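Local structure of HTH-type transcriptional regulator LysG (Mycobacterium tuberculosis, 3ISP) at residues R164-A169 / F254-D259; Q202-R207 / I260-P265. The protein binds DNA as a homodimeric LysR-type transcriptional regulator that probably activates expression of the exporter LysE and represses its own gene. All coordinates share one frame; numbering follows the deposited sequence.

In the fold
Contacts 1 and 2 lie in the regulatory domain of this LysR-type regulator, and both use strand 255-271. Contact 1 sets the start of that strand against the later part of strand 155-169; contact 2 lays helix 201-210 over the part that follows. Their centres are about 11 Å apart. Residues of the two also meet directly: Tyr165 N lies 2.7 Å from Leu262 O, a probable hydrogen bond, and Arg164 NE forms a salt bridge with Asp263 OD1 at 2.9 Å. The sequence segments alternate along the chain, 164-169 and 202-207 preceding 254-259 and 260-265. The predicted helix-turn-helix, residues 23-42, is a separate part of the chain.

Contact 1: residues R164-A169 / F254-D259; sequences RYLPVA and FVRVCD
Pro167 O and Ala169 O each accept a backbone N-H from the segment 254-259, which passes residues 164-169 of strand 155-169 at a steep angle. The contact joins strands 155-169 and 255-271, antiparallel neighbours in the mixed sheet of the regulatory domain. Val257 N gives its hydrogen to Pro167 O at 3.0 Å, and Val255 N meets Ala169 O at 2.6 Å. Ala169 N gives a weak bond to Val255 O. The strand's other edge is used as well: Leu166 and Val168 make backbone hydrogen bonds with Phe240 and Gly238.

Arg256 folds back on its own segment. A bend at chi3 (70°) places NE, which donates to Cys258 O at 3.1 Å; NH2 adds a weak bond to that same oxygen and another weak one to Ile260 O. Leu166 CD2 sits over one face of the guanidinium, toward its rim, 3.6 Å from Arg256 NH1. Among the apolar contacts, Pro167 CG lies 4.2 Å from Cys258 SG. Val168 CG2 comes 4.3 Å from Phe254 CD2, and Val257 CG2 reaches Ala169 CB at 4.0 Å.

Across the contact the hydrogen bonds thus run between backbone groups and the side-chain meetings are mostly apolar. The guanidinium, covered on one face by leucine, bonds to carbonyls at Cys258 and Ile260, and no salt bridge links the segments.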
ATOM      1  N   ARG A 164      10.056  23.679  18.237  1.00 45.29           N
ATOM      2  CA  ARG A 164      11.065  24.185  17.307  1.00 52.26           C
ATOM      3  C   ARG A 164      12.113  23.133  16.942  1.00 55.77           C
ATOM      4  O   ARG A 164      12.593  22.393  17.805  1.00 54.56           O
ATOM      5  CB  ARG A 164      11.762  25.434  17.840  1.00 52.83           C
ATOM      6  CG  ARG A 164      12.843  25.923  16.900  1.00 55.19           C
ATOM      7  CD  ARG A 164      13.154  27.389  17.099  1.00 59.30           C
ATOM      8  NE  ARG A 164      11.974  28.219  16.935  1.00 63.76           N
ATOM      9  CZ  ARG A 164      11.815  29.406  17.506  1.00 61.37           C
ATOM     10  NH1 ARG A 164      12.764  29.899  18.280  1.00 57.14           N
ATOM     11  NH2 ARG A 164      10.698  30.091  17.312  1.00 59.41           N
ATOM     12  N   TYR A 165      12.467  23.083  15.662  1.00 54.04           N
ATOM     13  CA  TYR A 165      13.467  22.141  15.165  1.00 54.94           C
ATOM     14  C   TYR A 165      14.712  22.853  14.627  1.00 55.64           C
ATOM     15  O   TYR A 165      14.615  23.641  13.684  1.00 58.74           O
ATOM     16  CB  TYR A 165      12.867  21.273  14.061  1.00 57.00           C
ATOM     17  CG  TYR A 165      11.944  20.192  14.559  1.00 57.29           C
ATOM     18  CD1 TYR A 165      12.427  18.933  14.861  1.00 51.21           C
ATOM     19  CD2 TYR A 165      10.583  20.428  14.711  1.00 55.76           C
ATOM     20  CE1 TYR A 165      11.595  17.942  15.310  1.00 53.86           C
ATOM     21  CE2 TYR A 165       9.742  19.439  15.167  1.00 53.43           C
ATOM     22  CZ  TYR A 165      10.252  18.198  15.468  1.00 54.95           C
ATOM     23  OH  TYR A 165       9.424  17.201  15.930  1.00 59.42           O
ATOM     24  N   LEU A 166      15.874  22.558  15.218  1.00 54.74           N
ATOM     25  CA  LEU A 166      17.158  23.137  14.793  1.00 53.49           C
ATOM     26  C   LEU A 166      17.896  22.166  13.899  1.00 53.17           C
ATOM     27  O   LEU A 166      18.005  20.994  14.235  1.00 55.61           O
ATOM     28  CB  LEU A 166      18.026  23.440  16.010  1.00 45.21           C
ATOM     29  CG  LEU A 166      17.273  24.258  17.054  1.00 53.46           C
ATOM     30  CD1 LEU A 166      18.089  24.512  18.311  1.00 46.43           C
ATOM     31  CD2 LEU A 166      16.846  25.562  16.415  1.00 56.54           C
ATOM     32  N   PRO A 167      18.416  22.644  12.761  1.00 52.19           N
ATOM     33  CA  PRO A 167      19.222  21.796  11.871  1.00 56.53           C
ATOM     34  C   PRO A 167      20.621  21.636  12.454  1.00 57.50           C
ATOM     35  O   PRO A 167      21.350  22.626  12.509  1.00 57.03           O
ATOM     36  CB  PRO A 167      19.315  22.613  10.579  1.00 53.83           C
ATOM     37  CG  PRO A 167      18.561  23.903  10.845  1.00 59.68           C
ATOM     38  CD  PRO A 167      18.411  24.042  12.325  1.00 53.09           C
ATOM     39  N   VAL A 168      20.992  20.435  12.889  1.00 50.65           N
ATOM     40  CA  VAL A 168      22.246  20.290  13.610  1.00 55.45           C
ATOM     41  C   VAL A 168      23.149  19.154  13.125  1.00 58.82           C
ATOM     42  O   VAL A 168      22.776  18.371  12.244  1.00 58.60           O
ATOM     43  CB  VAL A 168      22.019  20.167  15.131  1.00 54.84           C
ATOM     44  CG1 VAL A 168      21.628  21.492  15.712  1.00 47.94           C
ATOM     45  CG2 VAL A 168      20.969  19.123  15.421  1.00 56.31           C
ATOM     46  N   ALA A 169      24.348  19.105  13.706  1.00 54.20           N
ATOM     47  CA  ALA A 169      25.367  18.110  13.395  1.00 53.05           C
ATOM     48  C   ALA A 169      26.524  18.303  14.356  1.00 56.38           C
ATOM     49  O   ALA A 169      26.589  19.304  15.065  1.00 58.19           O
ATOM     50  CB  ALA A 169      25.853  18.253  11.963  1.00 53.54           C
ATOM     51  N   PHE A 254      27.163  19.143  19.548  1.00 59.66           N
ATOM     52  CA  PHE A 254      26.455  19.550  18.336  1.00 54.55           C
ATOM     53  C   PHE A 254      26.761  20.994  17.987  1.00 55.20           C
ATOM     54  O   PHE A 254      27.028  21.794  18.871  1.00 58.17           O
ATOM     55  CB  PHE A 254      24.941  19.462  18.524  1.00 58.91           C
ATOM     56  CG  PHE A 254      24.372  18.095  18.348  1.00 58.87           C
ATOM     57  CD1 PHE A 254      25.058  17.121  17.651  1.00 62.82           C
ATOM     58  CD2 PHE A 254      23.123  17.798  18.851  1.00 60.04           C
ATOM     59  CE1 PHE A 254      24.519  15.860  17.494  1.00 60.39           C
ATOM     60  CE2 PHE A 254      22.577  16.550  18.696  1.00 60.58           C
ATOM     61  CZ  PHE A 254      23.274  15.578  18.018  1.00 63.08           C
ATOM     62  N   VAL A 255      26.676  21.333  16.703  1.00 53.00           N
ATOM     63  CA  VAL A 255      26.616  22.734  16.287  1.00 58.51           C
ATOM     64  C   VAL A 255      25.527  22.996  15.238  1.00 64.11           C
ATOM     65  O   VAL A 255      25.323  22.192  14.321  1.00 63.41           O
ATOM     66  CB  VAL A 255      27.959  23.237  15.708  1.00 60.42           C
ATOM     67  CG1 VAL A 255      29.032  23.245  16.778  1.00 64.52           C
ATOM     68  CG2 VAL A 255      28.367  22.400  14.504  1.00 56.37           C
ATOM     69  N   ARG A 256      24.843  24.133  15.359  1.00 58.78           N
ATOM     70  CA  ARG A 256      23.883  24.524  14.336  1.00 61.10           C
ATOM     71  C   ARG A 256      24.542  24.652  12.975  1.00 60.41           C
ATOM     72  O   ARG A 256      25.465  25.426  12.803  1.00 65.07           O
ATOM     73  CB  ARG A 256      23.191  25.837  14.691  1.00 67.88           C
ATOM     74  CG  ARG A 256      22.138  25.712  15.771  1.00 65.61           C
ATOM     75  CD  ARG A 256      21.341  27.002  15.913  1.00 68.49           C
ATOM     76  NE  ARG A 256      20.457  27.247  14.774  1.00 67.06           N
ATOM     77  CZ  ARG A 256      19.326  27.947  14.849  1.00 67.41           C
ATOM     78  NH1 ARG A 256      18.945  28.461  16.009  1.00 65.56           N
ATOM     79  NH2 ARG A 256      18.575  28.133  13.771  1.00 67.34           N
ATOM     80  N   VAL A 257      24.040  23.879  12.025  1.00 61.16           N
ATOM     81  CA  VAL A 257      24.443  23.905  10.627  1.00 58.77           C
ATOM     82  C   VAL A 257      24.115  25.231   9.939  1.00 63.51           C
ATOM     83  O   VAL A 257      24.805  25.658   9.014  1.00 60.36           O
ATOM     84  CB  VAL A 257      23.718  22.768   9.892  1.00 62.76           C
ATOM     85  CG1 VAL A 257      23.443  23.115   8.425  1.00 58.73           C
ATOM     86  CG2 VAL A 257      24.498  21.465  10.055  1.00 59.51           C
ATOM     87  N   CYS A 258      23.040  25.873  10.375  1.00 68.04           N
ATOM     88  CA  CYS A 258      22.679  27.187   9.848  1.00 70.11           C
ATOM     89  C   CYS A 258      21.662  27.909  10.739  1.00 73.74           C
ATOM     90  O   CYS A 258      21.170  27.358  11.726  1.00 71.20           O
ATOM     91  CB  CYS A 258      22.205  27.117   8.382  1.00 67.76           C
ATOM     92  SG  CYS A 258      20.545  26.448   8.086  1.00 68.33           S
ATOM     93  N   ASP A 259      21.362  29.148  10.371  1.00 74.63           N
ATOM     94  CA  ASP A 259      20.631  30.066  11.226  1.00 69.28           C
ATOM     95  C   ASP A 259      19.110  29.865  11.188  1.00 72.05           C
ATOM     96  O   ASP A 259      18.380  30.415  12.016  1.00 71.33           O
ATOM     97  CB  ASP A 259      20.980  31.491  10.813  1.00 75.07           C
ATOM     98  CG  ASP A 259      21.045  32.425  11.988  1.00 92.83           C
ATOM     99  OD1 ASP A 259      21.125  31.917  13.134  1.00 88.90           O
ATOM    100  OD2 ASP A 259      21.017  33.659  11.767  1.00 92.00           O
TER

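Contact 2: residues Q202-R207 / I260-P265; sequences QDMLVR and IHLDVP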
ATOM      1  N   GLN A 202      13.670  17.559   7.281  1.00 56.91           N
ATOM      2  CA  GLN A 202      14.874  18.075   6.646  1.00 60.76           C
ATOM      3  C   GLN A 202      14.526  18.770   5.321  1.00 63.58           C
ATOM      4  O   GLN A 202      15.184  19.725   4.898  1.00 61.36           O
ATOM      5  CB  GLN A 202      15.873  16.929   6.402  1.00 58.59           C
ATOM      6  CG  GLN A 202      16.718  16.517   7.613  1.00 57.93           C
ATOM      7  CD  GLN A 202      15.953  15.724   8.679  1.00 59.11           C
ATOM      8  OE1 GLN A 202      14.898  15.136   8.419  1.00 55.22           O
ATOM      9  NE2 GLN A 202      16.496  15.702   9.885  1.00 56.74           N
ATOM     10  N   ASP A 203      13.487  18.274   4.663  1.00 63.67           N
ATOM     11  CA  ASP A 203      13.109  18.786   3.357  1.00 62.14           C
ATOM     12  C   ASP A 203      12.506  20.185   3.459  1.00 67.18           C
ATOM     13  O   ASP A 203      12.628  20.987   2.535  1.00 74.94           O
ATOM     14  CB  ASP A 203      12.118  17.836   2.681  1.00 62.17           C
ATOM     15  CG  ASP A 203      12.794  16.646   2.034  1.00 63.42           C
ATOM     16  OD1 ASP A 203      14.037  16.540   2.142  1.00 60.22           O
ATOM     17  OD2 ASP A 203      12.079  15.822   1.408  1.00 56.74           O
ATOM     18  N   MET A 204      11.849  20.478   4.577  1.00 63.39           N
ATOM     19  CA  MET A 204      11.206  21.773   4.744  1.00 65.57           C
ATOM     20  C   MET A 204      12.259  22.847   4.928  1.00 71.93           C
ATOM     21  O   MET A 204      12.145  23.947   4.371  1.00 74.22           O
ATOM     22  CB  MET A 204      10.223  21.760   5.907  1.00 64.69           C
ATOM     23  CG  MET A 204       8.996  20.923   5.641  1.00 61.54           C
ATOM     24  SD  MET A 204       7.941  20.905   7.088  1.00 70.64           S
ATOM     25  CE  MET A 204       7.283  19.232   6.993  1.00 61.75           C
ATOM     26  N   LEU A 205      13.281  22.531   5.722  1.00 69.43           N
ATOM     27  CA  LEU A 205      14.544  23.249   5.639  1.00 68.51           C
ATOM     28  C   LEU A 205      15.055  22.898   4.248  1.00 72.35           C
ATOM     29  O   LEU A 205      14.538  21.983   3.610  1.00 73.76           O
ATOM     30  CB  LEU A 205      15.527  22.766   6.707  1.00 59.63           C
ATOM     31  CG  LEU A 205      16.574  23.805   7.103  1.00 65.45           C
ATOM     32  CD1 LEU A 205      16.178  24.503   8.395  1.00 61.74           C
ATOM     33  CD2 LEU A 205      17.943  23.175   7.247  1.00 64.10           C
ATOM     34  N   VAL A 206      16.063  23.603   3.765  1.00 74.86           N
ATOM     35  CA  VAL A 206      16.503  23.393   2.387  1.00 82.11           C
ATOM     36  C   VAL A 206      15.534  24.132   1.485  1.00 80.81           C
ATOM     37  O   VAL A 206      15.943  25.019   0.735  1.00 85.72           O
ATOM     38  CB  VAL A 206      16.577  21.887   1.983  1.00 74.26           C
ATOM     39  CG1 VAL A 206      16.529  21.731   0.470  1.00 83.03           C
ATOM     40  CG2 VAL A 206      17.831  21.237   2.538  1.00 66.41           C
ATOM     41  N   ARG A 207      14.254  23.768   1.560  1.00 71.42           N
ATOM     42  CA  ARG A 207      13.200  24.577   0.949  1.00 82.39           C
ATOM     43  C   ARG A 207      13.226  25.976   1.568  1.00 78.04           C
ATOM     44  O   ARG A 207      13.421  26.968   0.878  1.00 77.97           O
ATOM     45  CB  ARG A 207      11.821  23.940   1.151  1.00 80.51           C
ATOM     46  CG  ARG A 207      11.346  23.035   0.018  1.00 84.00           C
ATOM     47  CD  ARG A 207      10.412  23.773  -0.945  1.00 88.32           C
ATOM     48  NE  ARG A 207       9.743  22.855  -1.870  1.00 93.79           N
ATOM     49  CZ  ARG A 207      10.020  22.754  -3.169  1.00 94.72           C
ATOM     50  NH1 ARG A 207      10.951  23.525  -3.717  1.00 92.06           N
ATOM     51  NH2 ARG A 207       9.359  21.885  -3.926  1.00 89.20           N
ATOM     52  N   ILE A 260      18.640  29.068  10.232  1.00 66.70           N
ATOM     53  CA  ILE A 260      17.214  28.825  10.056  1.00 64.58           C
ATOM     54  C   ILE A 260      16.663  27.754  10.994  1.00 64.24           C
ATOM     55  O   ILE A 260      17.402  26.903  11.471  1.00 69.83           O
ATOM     56  CB  ILE A 260      16.926  28.359   8.639  1.00 63.51           C
ATOM     57  CG1 ILE A 260      17.715  29.201   7.639  1.00 61.73           C
ATOM     58  CG2 ILE A 260      15.428  28.396   8.365  1.00 66.45           C
ATOM     59  CD1 ILE A 260      17.397  28.872   6.210  1.00 66.30           C
ATOM     60  N   HIS A 261      15.362  27.795  11.252  1.00 59.86           N
ATOM     61  CA  HIS A 261      14.706  26.755  12.039  1.00 61.07           C
ATOM     62  C   HIS A 261      13.296  26.411  11.523  1.00 63.12           C
ATOM     63  O   HIS A 261      12.798  27.022  10.572  1.00 62.55           O
ATOM     64  CB  HIS A 261      14.657  27.134  13.523  1.00 61.16           C
ATOM     65  CG  HIS A 261      13.974  28.440  13.799  1.00 62.88           C
ATOM     66  ND1 HIS A 261      12.646  28.662  13.512  1.00 61.54           N
ATOM     67  CD2 HIS A 261      14.435  29.583  14.358  1.00 64.62           C
ATOM     68  CE1 HIS A 261      12.319  29.891  13.869  1.00 63.67           C
ATOM     69  NE2 HIS A 261      13.387  30.469  14.389  1.00 66.54           N
ATOM     70  N   LEU A 262      12.667  25.420  12.143  1.00 54.28           N
ATOM     71  CA  LEU A 262      11.300  25.068  11.791  1.00 58.98           C
ATOM     72  C   LEU A 262      10.426  25.060  13.020  1.00 59.62           C
ATOM     73  O   LEU A 262      10.761  24.429  14.025  1.00 60.13           O
ATOM     74  CB  LEU A 262      11.219  23.692  11.127  1.00 57.89           C
ATOM     75  CG  LEU A 262      11.310  23.636   9.610  1.00 61.32           C
ATOM     76  CD1 LEU A 262      10.616  22.386   9.125  1.00 68.56           C
ATOM     77  CD2 LEU A 262      10.677  24.861   8.992  1.00 65.10           C
ATOM     78  N   ASP A 263       9.305  25.765  12.942  1.00 56.65           N
ATOM     79  CA  ASP A 263       8.291  25.653  13.971  1.00 53.57           C
ATOM     80  C   ASP A 263       7.194  24.745  13.449  1.00 54.03           C
ATOM     81  O   ASP A 263       6.696  24.916  12.328  1.00 49.58           O
ATOM     82  CB  ASP A 263       7.741  27.019  14.372  1.00 52.18           C
ATOM     83  CG  ASP A 263       8.781  27.891  15.046  1.00 59.74           C
ATOM     84  OD1 ASP A 263       9.286  27.507  16.121  1.00 57.52           O
ATOM     85  OD2 ASP A 263       9.086  28.976  14.506  1.00 67.21           O
ATOM     86  N   VAL A 264       6.848  23.754  14.258  1.00 53.55           N
ATOM     87  CA  VAL A 264       5.807  22.809  13.897  1.00 53.70           C
ATOM     88  C   VAL A 264       4.735  22.877  14.960  1.00 50.02           C
ATOM     89  O   VAL A 264       4.979  22.537  16.109  1.00 52.50           O
ATOM     90  CB  VAL A 264       6.367  21.374  13.808  1.00 52.78           C
ATOM     91  CG1 VAL A 264       5.463  20.491  12.958  1.00 47.27           C
ATOM     92  CG2 VAL A 264       7.762  21.401  13.222  1.00 50.97           C
ATOM     93  N   PRO A 265       3.547  23.362  14.590  1.00 54.92           N
ATOM     94  CA  PRO A 265       2.425  23.358  15.529  1.00 50.82           C
ATOM     95  C   PRO A 265       2.090  21.935  15.943  1.00 50.49           C
ATOM     96  O   PRO A 265       1.978  21.058  15.085  1.00 53.24           O
ATOM     97  CB  PRO A 265       1.275  23.920  14.693  1.00 50.45           C
ATOM     98  CG  PRO A 265       1.912  24.697  13.625  1.00 49.77           C
ATOM     99  CD  PRO A 265       3.195  23.996  13.309  1.00 55.32           C
TER
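Leu205 and Met204 of helix 201-210 pack onto Ile260 and Leu262, a helix-on-sheet contact in the α/β regulatory domain, whose fold is that of the periplasmic binding proteins. The strand side is the stretch where 255-271 passes from loop into regular strand at Leu262.

The contact between the segments is apolar, with no hydrogen bond from one to the other. Leu205 supplies one half of it. Its CG stands anti to the backbone N (chi1 -154°), and from there Leu205 CD1 reaches the branched part of Ile260, 3.9 Å from Ile260 CB and about as near to CG2; the two side chains cross obliquely. Leu205 is buried, and its side chain also touches Pro167 of the adjacent strand 155-169 and Met239 of strand 238-241 beyond it, together with Phe182 and Trp237, so it ties the helix to more of the sheet than Ile260 alone. Leu262 supplies the other half, pointing toward the helix and sending CD1 to Met204, one residue before Leu205. Met204 is exposed, and its side chain runs at about a right angle to that of Leu262, making this the outer margin of the interface.

Polar interactions belong to the surroundings. Lys208 NZ, farther along the same helix, donates to His261 O, a polar tie from helix to strand beside the apolar pairs. Asp203 turns elsewhere and forms a salt bridge with Arg216.

On the Met204 side one methyl group meets more than one atom of the thioether chain: Leu262 CD1 lies 4.1 Å from Met204 CG and 3.7 Å from Met204 SD.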